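Local coordinates for phage-related conserved hypothetical protein, BB2244 (Bordetella bronchiseptica, PDB 2BDV) that is of unknown function but, as a member of the SRAP family, probably acts on abasic sites in single-stranded DNA, as relatives do through covalent DNA-protein crosslinks, at residues Val184-Ala187 / Lys188-Leu191; Ser133-Arg136 / Arg137-Leu141. One frame throughout, in Å; residues are numbered along the deposited sequence.

Contact 1: residues Val184-Ala187 / Lys188-Leu191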
loop_
_atom_site.group_PDB
_atom_site.type_symbol
_atom_site.label_atom_id
_atom_site.label_comp_id
_atom_site.label_asym_id
_atom_site.label_seq_id
_atom_site.Cartn_x
_atom_site.Cartn_y
_atom_site.Cartn_z
ATOM N N VAL A 184 4.213 -11.553 15.524
ATOM C CA VAL A 184 4.959 -10.456 14.909
ATOM C C VAL A 184 6.248 -10.950 14.252
ATOM O O VAL A 184 6.681 -10.421 13.225
ATOM C CB VAL A 184 5.339 -9.380 15.967
ATOM C CG1 VAL A 184 6.187 -8.283 15.333
ATOM C CG2 VAL A 184 4.084 -8.787 16.579
ATOM N N ALA A 185 6.861 -11.958 14.861
ATOM C CA ALA A 185 8.100 -12.521 14.342
ATOM C C ALA A 185 7.842 -13.114 12.969
ATOM O O ALA A 185 8.647 -12.955 12.055
ATOM C CB ALA A 185 8.625 -13.607 15.294
ATOM N N ARG A 186 6.712 -13.802 12.838
ATOM C CA ARG A 186 6.342 -14.423 11.578
ATOM C C ARG A 186 5.989 -13.337 10.566
ATOM O O ARG A 186 6.284 -13.464 9.380
ATOM C CB ARG A 186 5.153 -15.374 11.784
ATOM C CG ARG A 186 4.604 -16.000 10.499
ATOM C CD ARG A 186 5.673 -16.775 9.724
ATOM N NE ARG A 186 5.265 -17.044 8.343
ATOM C CZ ARG A 186 6.112 -17.333 7.360
ATOM N NH1 ARG A 186 7.414 -17.397 7.604
ATOM N NH2 ARG A 186 5.667 -17.537 6.129
ATOM N N ALA A 187 5.368 -12.265 11.047
ATOM C CA ALA A 187 4.978 -11.152 10.190
ATOM C C ALA A 187 6.197 -10.501 9.551
ATOM O O ALA A 187 6.188 -10.157 8.370
ATOM C CB ALA A 187 4.201 -10.114 10.998
ATOM N N LYS A 188 7.250 -10.321 10.335
ATOM C CA LYS A 188 8.451 -9.704 9.803
ATOM C C LYS A 188 9.076 -10.537 8.683
ATOM O O LYS A 188 9.519 -9.986 7.680
ATOM C CB LYS A 188 9.437 -9.449 10.941
ATOM C CG LYS A 188 8.989 -8.302 11.835
ATOM C CD LYS A 188 9.752 -8.273 13.137
ATOM C CE LYS A 188 9.262 -7.156 14.033
ATOM N NZ LYS A 188 9.795 -7.321 15.419
ATOM N N GLU A 189 9.098 -11.857 8.841
ATOM C CA GLU A 189 9.655 -12.731 7.811
ATOM C C GLU A 189 8.879 -12.605 6.497
ATOM O O GLU A 189 9.467 -12.439 5.425
ATOM C CB GLU A 189 9.623 -14.195 8.271
ATOM C CG GLU A 189 10.671 -14.572 9.318
ATOM C CD GLU A 189 10.528 -16.007 9.796
ATOM O OE1 GLU A 189 11.436 -16.503 10.507
ATOM O OE2 GLU A 189 9.496 -16.640 9.466
ATOM N N ILE A 190 7.555 -12.689 6.591
ATOM C CA ILE A 190 6.680 -12.594 5.425
ATOM C C ILE A 190 6.971 -11.331 4.618
ATOM O O ILE A 190 7.017 -11.358 3.392
ATOM C CB ILE A 190 5.195 -12.577 5.854
ATOM C CG1 ILE A 190 4.827 -13.913 6.503
ATOM C CG2 ILE A 190 4.293 -12.325 4.647
ATOM C CD1 ILE A 190 3.386 -14.001 6.954
ATOM N N LEU A 191 7.179 -10.235 5.332
ATOM C CA LEU A 191 7.433 -8.952 4.717
ATOM C C LEU A 191 8.532 -8.928 3.665
ATOM O O LEU A 191 8.478 -8.121 2.740
ATOM C CB LEU A 191 7.730 -7.927 5.799
ATOM C CG LEU A 191 6.907 -6.648 5.710
ATOM C CD1 LEU A 191 5.468 -6.931 5.279
ATOM C CD2 LEU A 191 6.950 -5.975 7.059
#
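Helix 184-191 carries this contact, and R186 and E189 meet on its outer side in a salt bridge one turn apart. R186 NH1 lies 2.9 Å from E189 OE2. The oxygen sits at the edge of the guanidinium, close to its plane, and the N-H reaches it nearly along the C-O axis. The bond is bent, with an N-H...O angle of 139°. The carboxylate plane is turned 84° from that of the guanidinium, which it meets at the edge. R186 leaves the backbone with CG anti to its N, then bends at CG (chi2 57°). This bend carries the guanidinium along the helix, over I190. I190 CG1 lies under one face, toward the rim, 3.7 Å from R186 NE. The two side chains run at about a right angle to each other. R186 NE also makes a salt bridge with E176 of helix 171-178. One arginine thus holds a carboxylate of its own helix and one of the preceding helix. Gripped at NE and NH1 by two carboxylates, the guanidinium probably has little freedom to turn.

The backbone follows the regular i to i+4 pattern of an alpha helix. K188 N bonds to V184 O at 2.9 Å, I190 N to R186 O at 3.2 Å, and L191 N to A187 O at 3.2 Å. E189 N to A185 O is weak at 3.4 Å. The buried side of the helix packs on its neighbours: A187 and L191 touch W177 of helix 171-178, and L191 also meets L76 and I79 of helix 76-80. At the start of the helix, the extended chain of K188 runs back past V184. K188 CE rests 3.5 Å from V184 CG1.

Contact 2: residues Ser133-Arg136 / Arg137-Leu141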
loop_
_atom_site.group_PDB
_atom_site.type_symbol
_atom_site.label_atom_id
_atom_site.label_comp_id
_atom_site.label_asym_id
_atom_site.label_seq_id
_atom_site.Cartn_x
_atom_site.Cartn_y
_atom_site.Cartn_z
ATOM N N SER A 133 -1.906 -0.128 9.709
ATOM C CA SER A 133 -2.876 0.901 10.034
ATOM C C SER A 133 -3.011 1.100 11.537
ATOM O O SER A 133 -2.825 0.170 12.324
ATOM C CB SER A 133 -4.234 0.523 9.424
ATOM O OG SER A 133 -5.287 1.314 9.941
ATOM N N ALA A 134 -3.321 2.327 11.928
ATOM C CA ALA A 134 -3.503 2.651 13.326
ATOM C C ALA A 134 -4.997 2.732 13.617
ATOM O O ALA A 134 -5.408 3.150 14.697
ATOM C CB ALA A 134 -2.832 3.974 13.652
ATOM N N TRP A 135 -5.829 2.357 12.657
ATOM C CA TRP A 135 -7.252 2.413 12.938
ATOM C C TRP A 135 -7.643 1.161 13.718
ATOM O O TRP A 135 -7.036 0.101 13.558
ATOM C CB TRP A 135 -8.068 2.499 11.651
ATOM C CG TRP A 135 -9.535 2.509 11.916
ATOM C CD1 TRP A 135 -10.312 3.592 12.211
ATOM C CD2 TRP A 135 -10.408 1.375 11.929
ATOM N NE1 TRP A 135 -11.619 3.200 12.404
ATOM C CE2 TRP A 135 -11.702 1.841 12.234
ATOM C CE3 TRP A 135 -10.219 0.005 11.712
ATOM C CZ2 TRP A 135 -12.803 0.990 12.329
ATOM C CZ3 TRP A 135 -11.308 -0.844 11.805
ATOM C CH2 TRP A 135 -12.588 -0.349 12.108
ATOM N N ARG A 136 -8.637 1.301 14.586
ATOM C CA ARG A 136 -9.143 0.191 15.385
ATOM C C ARG A 136 -10.633 0.454 15.593
ATOM O O ARG A 136 -11.083 1.592 15.464
ATOM C CB ARG A 136 -8.429 0.120 16.738
ATOM C CG ARG A 136 -6.926 -0.111 16.657
ATOM C CD ARG A 136 -6.551 -1.535 16.263
ATOM N NE ARG A 136 -5.097 -1.692 16.306
ATOM C CZ ARG A 136 -4.264 -1.312 15.342
ATOM N NH1 ARG A 136 -4.734 -0.762 14.227
ATOM N NH2 ARG A 136 -2.952 -1.444 15.516
ATOM N N ARG A 137 -11.390 -0.592 15.913
ATOM C CA ARG A 137 -12.839 -0.475 16.118
ATOM C C ARG A 137 -13.230 0.673 17.052
ATOM O O ARG A 137 -12.693 0.804 18.150
ATOM C CB ARG A 137 -13.404 -1.797 16.667
ATOM C CG ARG A 137 -14.924 -1.974 16.501
ATOM C CD ARG A 137 -15.737 -1.300 17.609
ATOM N NE ARG A 137 -15.643 -2.014 18.886
ATOM C CZ ARG A 137 -16.184 -1.595 20.029
ATOM N NH1 ARG A 137 -16.040 -2.318 21.132
ATOM N NH2 ARG A 137 -16.864 -0.456 20.077
ATOM N N GLY A 138 -14.174 1.497 16.602
ATOM C CA GLY A 138 -14.627 2.619 17.403
ATOM C C GLY A 138 -13.834 3.894 17.177
ATOM O O GLY A 138 -14.239 4.967 17.626
ATOM N N ALA A 139 -12.708 3.778 16.477
ATOM C CA ALA A 139 -11.852 4.926 16.193
ATOM C C ALA A 139 -12.335 5.701 14.977
ATOM O O ALA A 139 -12.936 5.137 14.062
ATOM C CB ALA A 139 -10.414 4.467 15.972
ATOM N N GLU A 140 -12.062 7.000 14.965
ATOM C CA GLU A 140 -12.469 7.838 13.851
ATOM C C GLU A 140 -11.563 7.577 12.651
ATOM O O GLU A 140 -10.429 7.120 12.808
ATOM C CB GLU A 140 -12.409 9.304 14.262
ATOM C CG GLU A 140 -13.536 10.124 13.680
ATOM C CD GLU A 140 -13.811 11.364 14.493
ATOM O OE1 GLU A 140 -14.071 11.230 15.711
ATOM O OE2 GLU A 140 -13.772 12.471 13.915
ATOM N N LEU A 141 -12.069 7.868 11.456
ATOM C CA LEU A 141 -11.319 7.645 10.222
ATOM C C LEU A 141 -10.508 8.864 9.791
ATOM O O LEU A 141 -10.662 9.371 8.676
ATOM C CB LEU A 141 -12.283 7.229 9.105
ATOM C CG LEU A 141 -13.096 5.954 9.374
ATOM C CD1 LEU A 141 -14.180 5.820 8.327
ATOM C CD2 LEU A 141 -12.193 4.737 9.368
#
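The W135 indole has the backbone of R137 over one face and the carbonyls of A139 and E140 near its edge. R137 N lies 4.0 Å above the ring plane, offset toward the rim on the six-membered side, near CH2. E140 O is in the ring plane, 3.6 Å from W135 CD1. L141 comes in obliquely, with CD2 3.5 Å from W135 NE1. The R136 guanidinium has the S133 carbonyl at its edge, in plane.

The chain here makes a type II beta turn from R136 to A139, in the loop between strands 126-133 and 147-151. A139 N closes the turn on R136 O at 2.9 Å. G138 takes the third position with a positive phi of 89°, as this turn type favours. W135 has CG anti to its backbone N (chi1 178°), which lays the indole alongside the turn. W135 NE1 then donates to A139 O at 2.9 Å. The bond is bent to 140°; the oxygen is tilted from the ring plane, and the donor stands above the carbonyl plane. The ring is therefore held by one polar bond and by the apolar touch of A139 CB and L141 CD2.

The loop start has its own bonds. S133 OG accepts from W135 N in an ST turn. R136 folds back at CG, and its NH2 bonds to T92 OG1. R136 NH1 reaches S133 O at 2.9 Å, nearly straight from the donor side but well above the carbonyl plane.

Overall arrangement
Both contacts are local, joining residues a few places apart in the chain, and neither touches the other. Their centres are about 23 Å apart and their nearest atoms about 10 Å. Contact 1 is partly buried: one side of its helix packs on helices 76-80 and 171-178. Contact 2 lies at the surface, in the loop that follows strand 126-133 of the mixed sheet. The chemistry differs to match. Contact 1 relies on repeating helical backbone bonds, with an ion pair on its outer side. Contact 2 has a single turn-closing backbone bond, and an indole and an arginine bond to backbone carbonyls as well.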